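Local coordinates for Non-structural protein 5 (Modoc virus, PDB 2WA2), which carries an S-adenosylmethionine-dependent methyltransferase domain that probably methylates the viral RNA cap at guanine N7 and at a ribose 2'-O position, at residues 111-116 and 135-140; 96-101 and 131-136; 85-90 and 150-155; 144-149 and 178-183. The protein carries 4 engineered substitutions. All coordinates share one frame; numbering follows the deposited sequence.

Contact 1: 111-116 and 135-140; sequences AYTLGT and FKSKVD. With SAM (S-adenosylmethionine), chain C.
Tyr-112 brings CD1 to 3.8 Å from CB of Lys-136, the two side chains crossing at a slant on one surface of a parallel strand pair. On the other surface CB of Ala-111 sits 3.5 Å from CD1 of Phe-135. Between the two faces the backbones are joined by Lys-136 N to Ala-111 O and by Thr-113 N to Lys-136 O, both fairly straight. Beyond Thr-113 the pairing changes character. Val-139 N still reaches Thr-113 O, but from above the carbonyl plane, and Lys-138 N approaches Leu-114 O in the same out-of-plane way with an N-H...O angle of only 131°. The ammonium of Lys-138 adds a bond from NZ to Gly-115 O at 2.9 Å, its chain bending at chi2 before running extended.

The adenine of S-adenosylmethionine lies beside this irregular end. CG of Leu-114 is 3.8 Å from ligand C6, and Asp-140 OD1, which also bonds Thr-142 OG1, accepts from ligand N6 at 2.9 Å and 161°. The carboxylate reaches the base because CG stands anti to the backbone N (chi1 180°). The exocyclic amine thus meets an acceptor while leucine carbon packs against the ring, a combination that suits adenine and is consistent with recognition of the base at the carboxyl ends of Rossmann-like strands.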
# COMPACT_ATOMS: atom_id res chain seq x y z
N ALA A 111 7.83 -11.30 -7.97
CA ALA A 111 7.35 -11.10 -6.60
C ALA A 111 8.47 -11.37 -5.56
O ALA A 111 9.22 -12.34 -5.68
CB ALA A 111 6.15 -12.01 -6.35
N TYR A 112 8.60 -10.48 -4.59
CA TYR A 112 9.71 -10.50 -3.63
C TYR A 112 9.22 -10.27 -2.21
O TYR A 112 8.40 -9.37 -1.98
CB TYR A 112 10.76 -9.43 -4.01
CG TYR A 112 11.32 -9.63 -5.39
CD1 TYR A 112 12.42 -10.48 -5.60
CD2 TYR A 112 10.73 -9.01 -6.50
CE1 TYR A 112 12.92 -10.68 -6.89
CE2 TYR A 112 11.24 -9.21 -7.81
CZ TYR A 112 12.32 -10.04 -7.98
OH TYR A 112 12.83 -10.25 -9.25
N THR A 113 9.72 -11.06 -1.26
CA THR A 113 9.35 -10.82 0.13
C THR A 113 10.42 -11.37 1.09
O THR A 113 11.22 -12.24 0.71
CB THR A 113 7.93 -11.37 0.43
OG1 THR A 113 7.34 -10.66 1.53
CG2 THR A 113 7.92 -12.89 0.64
N LEU A 114 10.45 -10.84 2.30
CA LEU A 114 11.41 -11.26 3.31
C LEU A 114 11.26 -12.75 3.64
O LEU A 114 12.21 -13.51 3.52
CB LEU A 114 11.22 -10.46 4.58
CG LEU A 114 12.04 -9.22 4.87
CD1 LEU A 114 11.75 -8.89 6.32
CD2 LEU A 114 13.54 -9.45 4.66
N GLY A 115 10.06 -13.15 4.07
CA GLY A 115 9.73 -14.57 4.26
C GLY A 115 10.57 -15.20 5.35
O GLY A 115 10.66 -16.42 5.43
N THR A 116 11.20 -14.37 6.18
CA THR A 116 12.03 -14.86 7.28
C THR A 116 11.13 -15.15 8.48
O THR A 116 9.93 -14.99 8.38
CB THR A 116 13.15 -13.89 7.64
OG1 THR A 116 12.61 -12.60 7.88
CG2 THR A 116 14.20 -13.80 6.51
N PHE A 135 8.11 -16.20 -7.63
CA PHE A 135 8.21 -15.77 -6.24
C PHE A 135 9.63 -15.94 -5.77
O PHE A 135 10.26 -17.00 -6.01
CB PHE A 135 7.28 -16.58 -5.34
CG PHE A 135 5.84 -16.22 -5.47
CD1 PHE A 135 5.37 -15.05 -4.90
CD2 PHE A 135 4.95 -17.07 -6.10
CE1 PHE A 135 4.00 -14.71 -5.01
CE2 PHE A 135 3.61 -16.74 -6.21
CZ PHE A 135 3.13 -15.55 -5.66
N LYS A 136 10.15 -14.89 -5.14
CA LYS A 136 11.42 -14.99 -4.45
C LYS A 136 11.33 -14.54 -2.99
O LYS A 136 11.17 -13.35 -2.70
CB LYS A 136 12.53 -14.27 -5.22
CG LYS A 136 13.93 -14.81 -4.83
CD LYS A 136 14.72 -15.33 -6.05
CE LYS A 136 15.43 -14.20 -6.84
NZ LYS A 136 16.43 -13.34 -6.07
N SER A 137 11.42 -15.49 -2.07
CA SER A 137 11.53 -15.17 -0.65
C SER A 137 12.99 -14.93 -0.28
O SER A 137 13.90 -15.06 -1.12
CB SER A 137 10.91 -16.27 0.24
OG SER A 137 9.56 -16.46 -0.13
N LYS A 138 13.20 -14.54 0.97
CA LYS A 138 14.52 -14.26 1.51
C LYS A 138 15.23 -13.15 0.74
O LYS A 138 16.40 -13.27 0.36
CB LYS A 138 15.37 -15.56 1.55
CG LYS A 138 14.60 -16.76 2.03
CD LYS A 138 14.28 -16.68 3.47
CE LYS A 138 13.64 -18.02 3.93
NZ LYS A 138 13.13 -17.84 5.31
N VAL A 139 14.49 -12.05 0.53
CA VAL A 139 15.01 -10.85 -0.11
C VAL A 139 14.49 -9.64 0.66
O VAL A 139 13.27 -9.55 0.95
CB VAL A 139 14.54 -10.73 -1.62
CG1 VAL A 139 14.93 -9.40 -2.18
CG2 VAL A 139 15.18 -11.82 -2.46
N ASP A 140 15.41 -8.75 1.01
CA ASP A 140 15.10 -7.46 1.62
C ASP A 140 14.98 -6.49 0.44
O ASP A 140 15.98 -6.10 -0.17
CB ASP A 140 16.22 -7.03 2.56
CG ASP A 140 15.94 -5.67 3.22
OD1 ASP A 140 14.96 -4.96 2.83
OD2 ASP A 140 16.72 -5.32 4.13
N SAM C . 0.02 -7.56 -0.83
CA SAM C . 0.12 -8.68 0.16
C SAM C . -0.88 -9.79 -0.17
O SAM C . -1.78 -9.56 -0.98
OXT SAM C . -0.83 -10.92 0.34
CB SAM C . -0.14 -8.16 1.58
CG SAM C . 0.97 -7.27 2.12
SD SAM C . 2.23 -8.34 2.84
CE SAM C . 1.53 -8.51 4.51
C5' SAM C . 3.56 -7.19 3.24
C4' SAM C . 4.84 -8.02 3.28
O4' SAM C . 5.99 -7.23 3.10
C3' SAM C . 5.01 -8.71 4.63
O3' SAM C . 4.76 -10.08 4.43
C2' SAM C . 6.46 -8.49 5.02
O2' SAM C . 7.06 -9.71 5.37
C1' SAM C . 7.05 -7.92 3.72
N9 SAM C . 8.19 -7.04 3.95
C8 SAM C . 8.30 -6.07 4.92
N7 SAM C . 9.49 -5.46 4.79
C5 SAM C . 10.13 -6.06 3.74
C6 SAM C . 11.38 -5.84 3.17
N6 SAM C . 12.22 -4.93 3.63
N1 SAM C . 11.75 -6.60 2.07
C2 SAM C . 10.92 -7.57 1.57
N3 SAM C . 9.67 -7.80 2.13
C4 SAM C . 9.32 -7.04 3.21

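Contact 2: 96-101 and 131-136; sequences WSYYAA and NLITFK. With SAM (S-adenosylmethionine), chain C.
Tyr-98 and Ile-133 meet at about a right angle, with the methyl CD1 of the isoleucine over one face of the phenol ring. This CH-pi contact puts CD1 3.9 Å from the ring centroid and 29° off its normal. The same ring turns obliquely to that of Phe-135, the planes standing at 47° and the centroids 5.5 Å apart. Tyr-98 CE2 comes to 3.6 Å from Phe-135 CZ, while the tyrosine hydroxyl lies near Phe-135 CE2 and has its own hydrogen bond to Val-125 N.

Ile-133 is held from two directions. Its CG1, anti to the carbonyl carbon, lies 3.5 Å from CB of Ala-101, one bond short of the methyl that covers Tyr-98. Its CG2 branch covers one face of Phe-135, displaced toward the ring's rim, and also approaches CB of Ser-97. That serine packs CB against Phe-135 CE1 at 3.9 Å, and its OG is hydrogen-bonded to Asp-88 OD2, which gives this buried hydroxyl a partner. At the far end Leu-132 CD1 touches the carbonyl oxygen of Ala-101.

At the start of segment 96-101, Trp-96 lays an indole face under the amino nitrogen of S-adenosylmethionine, and its backbone N makes a weak hydrogen bond to ligand carboxylate atom O at 3.3 Å. Helix 95-101 runs nearly antiparallel to strand 133-136, at 165°, with their axes 9.6 Å apart. It thereby covers the outermost strand of the sheet, while Ser-97 also reaches Val-109 and Ala-111 on the adjoining strand 106-112.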
# COMPACT_ATOMS: atom_id res chain seq x y z
N TRP A 96 -1.54 -10.12 -4.18
CA TRP A 96 -1.42 -9.11 -5.25
C TRP A 96 -0.81 -9.71 -6.51
O TRP A 96 -1.17 -9.33 -7.62
CB TRP A 96 -0.56 -7.91 -4.78
CG TRP A 96 -1.33 -6.88 -3.93
CD1 TRP A 96 -2.49 -7.08 -3.22
CD2 TRP A 96 -0.98 -5.50 -3.73
NE1 TRP A 96 -2.89 -5.90 -2.60
CE2 TRP A 96 -1.97 -4.93 -2.89
CE3 TRP A 96 0.07 -4.69 -4.19
CZ2 TRP A 96 -1.95 -3.58 -2.51
CZ3 TRP A 96 0.10 -3.33 -3.81
CH2 TRP A 96 -0.90 -2.80 -2.97
N SER A 97 0.14 -10.62 -6.35
CA SER A 97 0.84 -11.22 -7.47
C SER A 97 -0.10 -12.10 -8.29
O SER A 97 -0.08 -12.06 -9.52
CB SER A 97 2.04 -12.02 -6.96
OG SER A 97 3.09 -11.11 -6.65
N TYR A 98 -0.93 -12.87 -7.60
CA TYR A 98 -1.94 -13.73 -8.22
C TYR A 98 -3.03 -12.89 -8.85
O TYR A 98 -3.55 -13.23 -9.91
CB TYR A 98 -2.51 -14.72 -7.22
CG TYR A 98 -1.60 -15.90 -6.96
CD1 TYR A 98 -1.36 -16.85 -7.96
CD2 TYR A 98 -0.96 -16.06 -5.74
CE1 TYR A 98 -0.49 -17.92 -7.75
CE2 TYR A 98 -0.11 -17.14 -5.51
CZ TYR A 98 0.13 -18.05 -6.51
OH TYR A 98 0.98 -19.10 -6.28
N TYR A 99 -3.37 -11.77 -8.21
CA TYR A 99 -4.29 -10.86 -8.84
C TYR A 99 -3.71 -10.31 -10.13
O TYR A 99 -4.33 -10.42 -11.20
CB TYR A 99 -4.75 -9.73 -7.90
CG TYR A 99 -5.75 -8.85 -8.61
CD1 TYR A 99 -7.08 -9.26 -8.75
CD2 TYR A 99 -5.35 -7.67 -9.22
CE1 TYR A 99 -8.00 -8.46 -9.45
CE2 TYR A 99 -6.27 -6.87 -9.92
CZ TYR A 99 -7.58 -7.28 -10.04
OH TYR A 99 -8.45 -6.46 -10.73
N ALA A 100 -2.50 -9.73 -10.05
CA ALA A 100 -1.82 -9.17 -11.20
C ALA A 100 -1.68 -10.21 -12.31
O ALA A 100 -1.90 -9.89 -13.46
CB ALA A 100 -0.45 -8.63 -10.80
N ALA A 101 -1.30 -11.43 -11.96
CA ALA A 101 -1.04 -12.50 -12.94
C ALA A 101 -2.28 -12.92 -13.75
O ALA A 101 -2.17 -13.51 -14.85
CB ALA A 101 -0.39 -13.71 -12.27
N ASN A 131 1.60 -19.39 -13.61
CA ASN A 131 2.85 -19.68 -14.32
C ASN A 131 3.58 -18.43 -14.75
O ASN A 131 4.75 -18.48 -15.15
CB ASN A 131 2.58 -20.55 -15.55
CG ASN A 131 1.36 -20.08 -16.34
OD1 ASN A 131 0.23 -20.16 -15.85
ND2 ASN A 131 1.59 -19.60 -17.55
N LEU A 132 2.88 -17.30 -14.68
CA LEU A 132 3.48 -16.01 -15.00
C LEU A 132 4.26 -15.41 -13.81
O LEU A 132 5.03 -14.47 -14.00
CB LEU A 132 2.38 -15.05 -15.46
CG LEU A 132 1.58 -15.49 -16.69
CD1 LEU A 132 0.60 -14.40 -17.13
CD2 LEU A 132 2.50 -15.87 -17.84
N ILE A 133 4.08 -15.98 -12.62
CA ILE A 133 4.74 -15.45 -11.41
C ILE A 133 6.02 -16.20 -11.07
O ILE A 133 6.06 -17.44 -11.16
CB ILE A 133 3.81 -15.47 -10.15
CG1 ILE A 133 2.44 -14.88 -10.49
CG2 ILE A 133 4.44 -14.66 -8.99
CD1 ILE A 133 1.31 -15.40 -9.61
N THR A 134 7.05 -15.43 -10.72
CA THR A 134 8.24 -15.91 -10.04
C THR A 134 8.27 -15.33 -8.63
O THR A 134 8.42 -14.10 -8.46
CB THR A 134 9.53 -15.50 -10.77
OG1 THR A 134 9.49 -16.01 -12.10
CG2 THR A 134 10.75 -16.05 -10.03
N PHE A 135 8.11 -16.20 -7.63
CA PHE A 135 8.21 -15.77 -6.24
C PHE A 135 9.63 -15.94 -5.77
O PHE A 135 10.26 -17.00 -6.01
CB PHE A 135 7.28 -16.58 -5.34
CG PHE A 135 5.84 -16.22 -5.47
CD1 PHE A 135 5.37 -15.05 -4.90
CD2 PHE A 135 4.95 -17.07 -6.10
CE1 PHE A 135 4.00 -14.71 -5.01
CE2 PHE A 135 3.61 -16.74 -6.21
CZ PHE A 135 3.13 -15.55 -5.66
N LYS A 136 10.15 -14.89 -5.14
CA LYS A 136 11.42 -14.99 -4.45
C LYS A 136 11.33 -14.54 -2.99
O LYS A 136 11.17 -13.35 -2.70
CB LYS A 136 12.53 -14.27 -5.22
CG LYS A 136 13.93 -14.81 -4.83
CD LYS A 136 14.72 -15.33 -6.05
CE LYS A 136 15.43 -14.20 -6.84
NZ LYS A 136 16.43 -13.34 -6.07
N SAM C . 0.02 -7.56 -0.83
CA SAM C . 0.12 -8.68 0.16
C SAM C . -0.88 -9.79 -0.17
O SAM C . -1.78 -9.56 -0.98
OXT SAM C . -0.83 -10.92 0.34
CB SAM C . -0.14 -8.16 1.58
CG SAM C . 0.97 -7.27 2.12
SD SAM C . 2.23 -8.34 2.84
CE SAM C . 1.53 -8.51 4.51
C5' SAM C . 3.56 -7.19 3.24
C4' SAM C . 4.84 -8.02 3.28
O4' SAM C . 5.99 -7.23 3.10
C3' SAM C . 5.01 -8.71 4.63
O3' SAM C . 4.76 -10.08 4.43
C2' SAM C . 6.46 -8.49 5.02
O2' SAM C . 7.06 -9.71 5.37
C1' SAM C . 7.05 -7.92 3.72
N9 SAM C . 8.19 -7.04 3.95
C8 SAM C . 8.30 -6.07 4.92
N7 SAM C . 9.49 -5.46 4.79
C5 SAM C . 10.13 -6.06 3.74
C6 SAM C . 11.38 -5.84 3.17
N6 SAM C . 12.22 -4.93 3.63
N1 SAM C . 11.75 -6.60 2.07
C2 SAM C . 10.92 -7.57 1.57
N3 SAM C . 9.67 -7.80 2.13
C4 SAM C . 9.32 -7.04 3.21

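Contact 3: 85-90 and 150-155; sequences TVVDLG and DTVLCD. Engineered in segment 85-90: Thr-85 (natural residue Ser). With SAM (S-adenosylmethionine), chain C.
Val-86 and Leu-153 form the close-packed heart of one surface of this parallel pair, CG1 of the valine 3.7 Å from CD1 of the leucine as the side chains cross at a slant. Thr-151 lies alongside Val-86, pointing the same way. On the opposite surface CG2 of Val-87 meets CG2 of Val-152 at 3.8 Å, and CB of Leu-89 rests near SG of Cys-154. Three regular backbone bonds bind this centre: Val-87 N to Thr-151 O, Leu-153 N to Val-87 O, and Leu-89 N to Leu-153 O.

The amino-terminal end is partly exposed and more polar. Thr-85, an engineered residue, gives its backbone N to Asp-150 OD2 at 2.9 Å, meeting the carboxylate's anti lone pair. Its carbonyl oxygen takes two donors, Asp-150 N and Thr-151 N, and its OG1 turns to Glu-108. At the other end the strands separate: the bond from Asp-155 N to Leu-89 O is weak, at 3.3 Å, and the CA atoms of Gly-90 and Asp-155 are 5.9 Å apart.

S-adenosylmethionine lies beyond these strand ends. Asp-155 OD2 accepts from the ligand amino nitrogen at 2.8 Å, with CG anti to the backbone N (chi1 -164°), while OD1 is tied to Tyr-230 OH. Gly-90 CA lies 3.4 Å from ligand O4', a place where a CB would clash. The contact thus joins an apolar strand core to a polar end that receives the amino group of the cofactor.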
# COMPACT_ATOMS: atom_id res chain seq x y z
N THR A 85 5.75 -6.25 -17.39
CA THR A 85 6.51 -6.74 -16.25
C THR A 85 6.05 -6.01 -14.96
O THR A 85 6.27 -4.81 -14.77
CB THR A 85 8.01 -6.56 -16.48
OG1 THR A 85 8.38 -7.27 -17.68
CG2 THR A 85 8.85 -7.10 -15.25
N VAL A 86 5.40 -6.78 -14.09
CA VAL A 86 4.92 -6.28 -12.82
C VAL A 86 5.88 -6.74 -11.74
O VAL A 86 6.23 -7.94 -11.67
CB VAL A 86 3.50 -6.81 -12.50
CG1 VAL A 86 2.99 -6.30 -11.11
CG2 VAL A 86 2.50 -6.42 -13.57
N VAL A 87 6.35 -5.81 -10.92
CA VAL A 87 7.05 -6.18 -9.69
C VAL A 87 6.11 -6.07 -8.51
O VAL A 87 5.28 -5.16 -8.44
CB VAL A 87 8.39 -5.42 -9.43
CG1 VAL A 87 9.46 -5.89 -10.38
CG2 VAL A 87 8.23 -3.90 -9.47
N ASP A 88 6.20 -7.04 -7.61
CA ASP A 88 5.40 -7.02 -6.40
C ASP A 88 6.38 -7.06 -5.24
O ASP A 88 6.92 -8.12 -4.89
CB ASP A 88 4.40 -8.17 -6.39
CG ASP A 88 3.46 -8.13 -5.18
OD1 ASP A 88 3.47 -7.12 -4.45
OD2 ASP A 88 2.76 -9.13 -4.92
N LEU A 89 6.67 -5.88 -4.70
CA LEU A 89 7.60 -5.73 -3.60
C LEU A 89 6.91 -5.91 -2.26
O LEU A 89 5.92 -5.23 -1.95
CB LEU A 89 8.32 -4.37 -3.69
CG LEU A 89 9.00 -4.15 -5.05
CD1 LEU A 89 9.42 -2.72 -5.20
CD2 LEU A 89 10.21 -5.11 -5.30
N GLY A 90 7.42 -6.84 -1.46
CA GLY A 90 6.77 -7.18 -0.19
C GLY A 90 5.52 -7.99 -0.47
O GLY A 90 4.43 -7.62 -0.08
N ASP A 150 7.21 -2.43 -15.89
CA ASP A 150 6.16 -1.55 -16.40
C ASP A 150 5.15 -1.14 -15.33
O ASP A 150 4.44 -0.13 -15.50
CB ASP A 150 5.46 -2.24 -17.54
CG ASP A 150 6.44 -2.68 -18.61
OD1 ASP A 150 6.93 -1.78 -19.31
OD2 ASP A 150 6.75 -3.88 -18.69
N THR A 151 5.10 -1.93 -14.24
CA THR A 151 4.19 -1.67 -13.12
C THR A 151 4.93 -1.99 -11.82
O THR A 151 5.49 -3.08 -11.68
CB THR A 151 2.95 -2.59 -13.16
OG1 THR A 151 2.39 -2.62 -14.48
CG2 THR A 151 1.93 -2.13 -12.16
N VAL A 152 4.94 -1.04 -10.90
CA VAL A 152 5.58 -1.27 -9.59
C VAL A 152 4.52 -1.32 -8.50
O VAL A 152 3.84 -0.33 -8.24
CB VAL A 152 6.62 -0.19 -9.31
CG1 VAL A 152 7.18 -0.33 -7.87
CG2 VAL A 152 7.69 -0.20 -10.38
N LEU A 153 4.39 -2.48 -7.87
CA LEU A 153 3.44 -2.69 -6.76
C LEU A 153 4.21 -2.82 -5.48
O LEU A 153 5.25 -3.48 -5.45
CB LEU A 153 2.60 -3.97 -6.96
CG LEU A 153 1.75 -4.06 -8.24
CD1 LEU A 153 0.92 -5.34 -8.22
CD2 LEU A 153 0.84 -2.81 -8.42
N CYS A 154 3.70 -2.25 -4.39
CA CYS A 154 4.37 -2.46 -3.11
C CYS A 154 3.36 -2.33 -1.99
O CYS A 154 2.67 -1.31 -1.91
CB CYS A 154 5.47 -1.43 -2.91
SG CYS A 154 6.45 -1.62 -1.39
N ASP A 155 3.26 -3.36 -1.17
CA ASP A 155 2.25 -3.35 -0.12
C ASP A 155 2.93 -3.57 1.24
O ASP A 155 2.42 -4.28 2.10
CB ASP A 155 1.18 -4.41 -0.43
CG ASP A 155 -0.12 -4.24 0.37
OD1 ASP A 155 -0.47 -3.12 0.78
OD2 ASP A 155 -0.82 -5.25 0.55
N SAM C . 0.02 -7.56 -0.83
CA SAM C . 0.12 -8.68 0.16
C SAM C . -0.88 -9.79 -0.17
O SAM C . -1.78 -9.56 -0.98
OXT SAM C . -0.83 -10.92 0.34
CB SAM C . -0.14 -8.16 1.58
CG SAM C . 0.97 -7.27 2.12
SD SAM C . 2.23 -8.34 2.84
CE SAM C . 1.53 -8.51 4.51
C5' SAM C . 3.56 -7.19 3.24
C4' SAM C . 4.84 -8.02 3.28
O4' SAM C . 5.99 -7.23 3.10
C3' SAM C . 5.01 -8.71 4.63
O3' SAM C . 4.76 -10.08 4.43
C2' SAM C . 6.46 -8.49 5.02
O2' SAM C . 7.06 -9.71 5.37
C1' SAM C . 7.05 -7.92 3.72
N9 SAM C . 8.19 -7.04 3.95
C8 SAM C . 8.30 -6.07 4.92
N7 SAM C . 9.49 -5.46 4.79
C5 SAM C . 10.13 -6.06 3.74
C6 SAM C . 11.38 -5.84 3.17
N6 SAM C . 12.22 -4.93 3.63
N1 SAM C . 11.75 -6.60 2.07
C2 SAM C . 10.92 -7.57 1.57
N3 SAM C . 9.67 -7.80 2.13
C4 SAM C . 9.32 -7.04 3.21

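Contact 4: 144-149 and 178-183; sequences MEPFQA and SRWLEY
Trp-180 reaches from helix 163-183 into the loop 144-149, its CG set anti to the carbonyl carbon (chi1 -74°). CB leads to CG, which lies 4.1 Å from CB of Pro-146, and CD2 comes closer to the same atom. Farther out the six-membered ring receives CA of Pro-146 over one face, 3.6 Å from the ring centroid and only 9° off the normal, a clear CH-pi contact. CZ3 meets the backbone N and O of Phe-147. At the outer corner CH2 stands over the phenylalanine ring, displaced toward its rim, and is 3.6 Å from CE2. The two rings are T-shaped, with the indole giving its edge to the face of Phe-147 and the planes at 76°. Along the indole edge CZ2 lies 4.2 Å from SD of Met-144, which sits near the plane of the ring. The polar NE1 of Trp-180 donates to the oxygen of a water 3.0 Å away. That water donates in turn to Met-144 O, bridging helix and loop.

Tyr-183, one turn later, extends the surface: its CB touches CB of Pro-146, and the carbonyl oxygen of that proline lies above the centre of the phenol ring. CE2 of Tyr-183 comes to 3.5 Å from C of Phe-147. Pro-146 thus touches both aromatic side chains, Trp-180 through CA and CB and Tyr-183 through CB and its carbonyl oxygen.

Behind the loop, Trp-180 and Phe-147 both pack on Val-87 of strand 86-89, and Phe-147 continues to Tyr-112 of strand 106-112. The contact thus joins the end of helix 163-183 to the loop leading into strand 151-154 and to the sheet beneath.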
# COMPACT_ATOMS: atom_id res chain seq x y z
N MET A 144 17.35 -4.01 -2.79
CA MET A 144 17.39 -4.60 -4.13
C MET A 144 17.62 -3.51 -5.17
O MET A 144 17.10 -2.38 -5.09
CB MET A 144 16.08 -5.34 -4.40
CG MET A 144 16.07 -6.47 -5.48
SD MET A 144 14.34 -6.98 -5.81
CE MET A 144 13.72 -6.64 -4.23
N GLU A 145 18.44 -3.85 -6.14
CA GLU A 145 18.67 -3.04 -7.31
C GLU A 145 17.37 -2.97 -8.14
O GLU A 145 16.81 -4.02 -8.51
CB GLU A 145 19.82 -3.68 -8.10
CG GLU A 145 20.06 -3.12 -9.49
CD GLU A 145 20.92 -1.88 -9.47
OE1 GLU A 145 21.33 -1.46 -10.57
OE2 GLU A 145 21.17 -1.32 -8.39
N PRO A 146 16.88 -1.75 -8.44
CA PRO A 146 15.70 -1.69 -9.31
C PRO A 146 16.08 -2.28 -10.66
O PRO A 146 17.26 -2.21 -11.06
CB PRO A 146 15.44 -0.18 -9.45
CG PRO A 146 16.14 0.43 -8.32
CD PRO A 146 17.35 -0.41 -8.07
N PHE A 147 15.09 -2.87 -11.34
CA PHE A 147 15.27 -3.32 -12.71
C PHE A 147 14.04 -2.99 -13.51
O PHE A 147 13.10 -2.38 -12.98
CB PHE A 147 15.56 -4.83 -12.75
CG PHE A 147 14.50 -5.66 -12.10
CD1 PHE A 147 13.27 -5.86 -12.72
CD2 PHE A 147 14.73 -6.25 -10.86
CE1 PHE A 147 12.30 -6.61 -12.13
CE2 PHE A 147 13.75 -7.01 -10.26
CZ PHE A 147 12.54 -7.19 -10.89
N GLN A 148 14.06 -3.40 -14.79
CA GLN A 148 12.97 -3.12 -15.74
C GLN A 148 11.60 -3.63 -15.30
O GLN A 148 11.39 -4.82 -15.06
CB GLN A 148 13.32 -3.66 -17.14
CG GLN A 148 12.64 -2.93 -18.32
CD GLN A 148 11.14 -3.22 -18.43
OE1 GLN A 148 10.71 -4.38 -18.40
NE2 GLN A 148 10.34 -2.14 -18.54
N ALA A 149 10.65 -2.71 -15.22
CA ALA A 149 9.27 -3.05 -14.87
C ALA A 149 8.36 -1.98 -15.40
O ALA A 149 8.67 -0.80 -15.31
CB ALA A 149 9.07 -3.18 -13.32
N SER A 178 10.83 5.40 -4.87
CA SER A 178 11.32 6.50 -5.72
C SER A 178 12.44 6.06 -6.68
O SER A 178 12.48 6.48 -7.83
CB SER A 178 11.74 7.72 -4.90
OG SER A 178 10.57 8.31 -4.34
N ARG A 179 13.33 5.17 -6.20
CA ARG A 179 14.39 4.63 -7.05
C ARG A 179 13.83 3.80 -8.20
O ARG A 179 14.30 3.88 -9.35
CB ARG A 179 15.37 3.79 -6.22
CG ARG A 179 16.18 4.62 -5.25
CD ARG A 179 16.92 3.73 -4.29
NE ARG A 179 17.44 4.51 -3.17
CZ ARG A 179 17.48 4.08 -1.91
NH1 ARG A 179 17.02 2.87 -1.59
NH2 ARG A 179 17.98 4.89 -0.98
N TRP A 180 12.82 3.00 -7.90
CA TRP A 180 12.14 2.23 -8.94
C TRP A 180 11.47 3.12 -9.99
O TRP A 180 11.57 2.86 -11.19
CB TRP A 180 11.14 1.26 -8.32
CG TRP A 180 11.82 0.07 -7.65
CD1 TRP A 180 12.38 0.00 -6.40
CD2 TRP A 180 12.01 -1.22 -8.25
NE1 TRP A 180 12.90 -1.27 -6.18
CE2 TRP A 180 12.68 -2.04 -7.29
CE3 TRP A 180 11.68 -1.76 -9.49
CZ2 TRP A 180 13.01 -3.38 -7.55
CZ3 TRP A 180 12.02 -3.09 -9.75
CH2 TRP A 180 12.68 -3.88 -8.78
N LEU A 181 10.78 4.16 -9.53
CA LEU A 181 10.08 5.09 -10.41
C LEU A 181 11.05 5.92 -11.26
O LEU A 181 10.75 6.22 -12.42
CB LEU A 181 9.18 6.03 -9.58
CG LEU A 181 8.07 5.32 -8.79
CD1 LEU A 181 7.01 6.27 -8.20
CD2 LEU A 181 7.39 4.18 -9.54
N GLU A 182 12.17 6.31 -10.67
CA GLU A 182 13.26 7.00 -11.38
C GLU A 182 13.83 6.11 -12.47
O GLU A 182 14.00 6.57 -13.59
CB GLU A 182 14.36 7.40 -10.39
CG GLU A 182 15.43 8.38 -10.88
CD GLU A 182 16.20 9.01 -9.71
OE1 GLU A 182 15.78 8.80 -8.54
OE2 GLU A 182 17.22 9.72 -9.95
N TYR A 183 14.06 4.83 -12.15
CA TYR A 183 14.61 3.87 -13.10
C TYR A 183 13.63 3.55 -14.24
O TYR A 183 14.05 3.38 -15.39
CB TYR A 183 15.05 2.58 -12.38
CG TYR A 183 15.82 1.59 -13.22
CD1 TYR A 183 17.23 1.58 -13.23
CD2 TYR A 183 15.16 0.63 -14.01
CE1 TYR A 183 17.95 0.66 -14.01
CE2 TYR A 183 15.88 -0.30 -14.79
CZ TYR A 183 17.27 -0.27 -14.78
OH TYR A 183 17.98 -1.17 -15.56
O HOH W 1 14.92 -1.52 -4.03

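Contacts 1, 2 and 3 all touch S-adenosylmethionine: contact 1 mainly at the adenine, contact 2 at the amino acid end, and contact 3 at both the ribose and the amino group. Contacts 1 and 3 are adjacent in one sheet, joined by Tyr-112 N and Asp-88 O at 2.9 Å, with centres 13 Å apart. Contact 2 shares Phe-135 and Lys-136 with contact 1 and brings helix 95-101 onto the sheet, where Trp-96 CZ2 lies 3.5 Å from Asp-155 CG of contact 3. Contact 4 adds a layer on the sheet side bearing Val-87, whose CG1 lies 3.4 Å from Phe-147 CZ. It does not touch contact 2; their nearest atoms are about 7 Å apart.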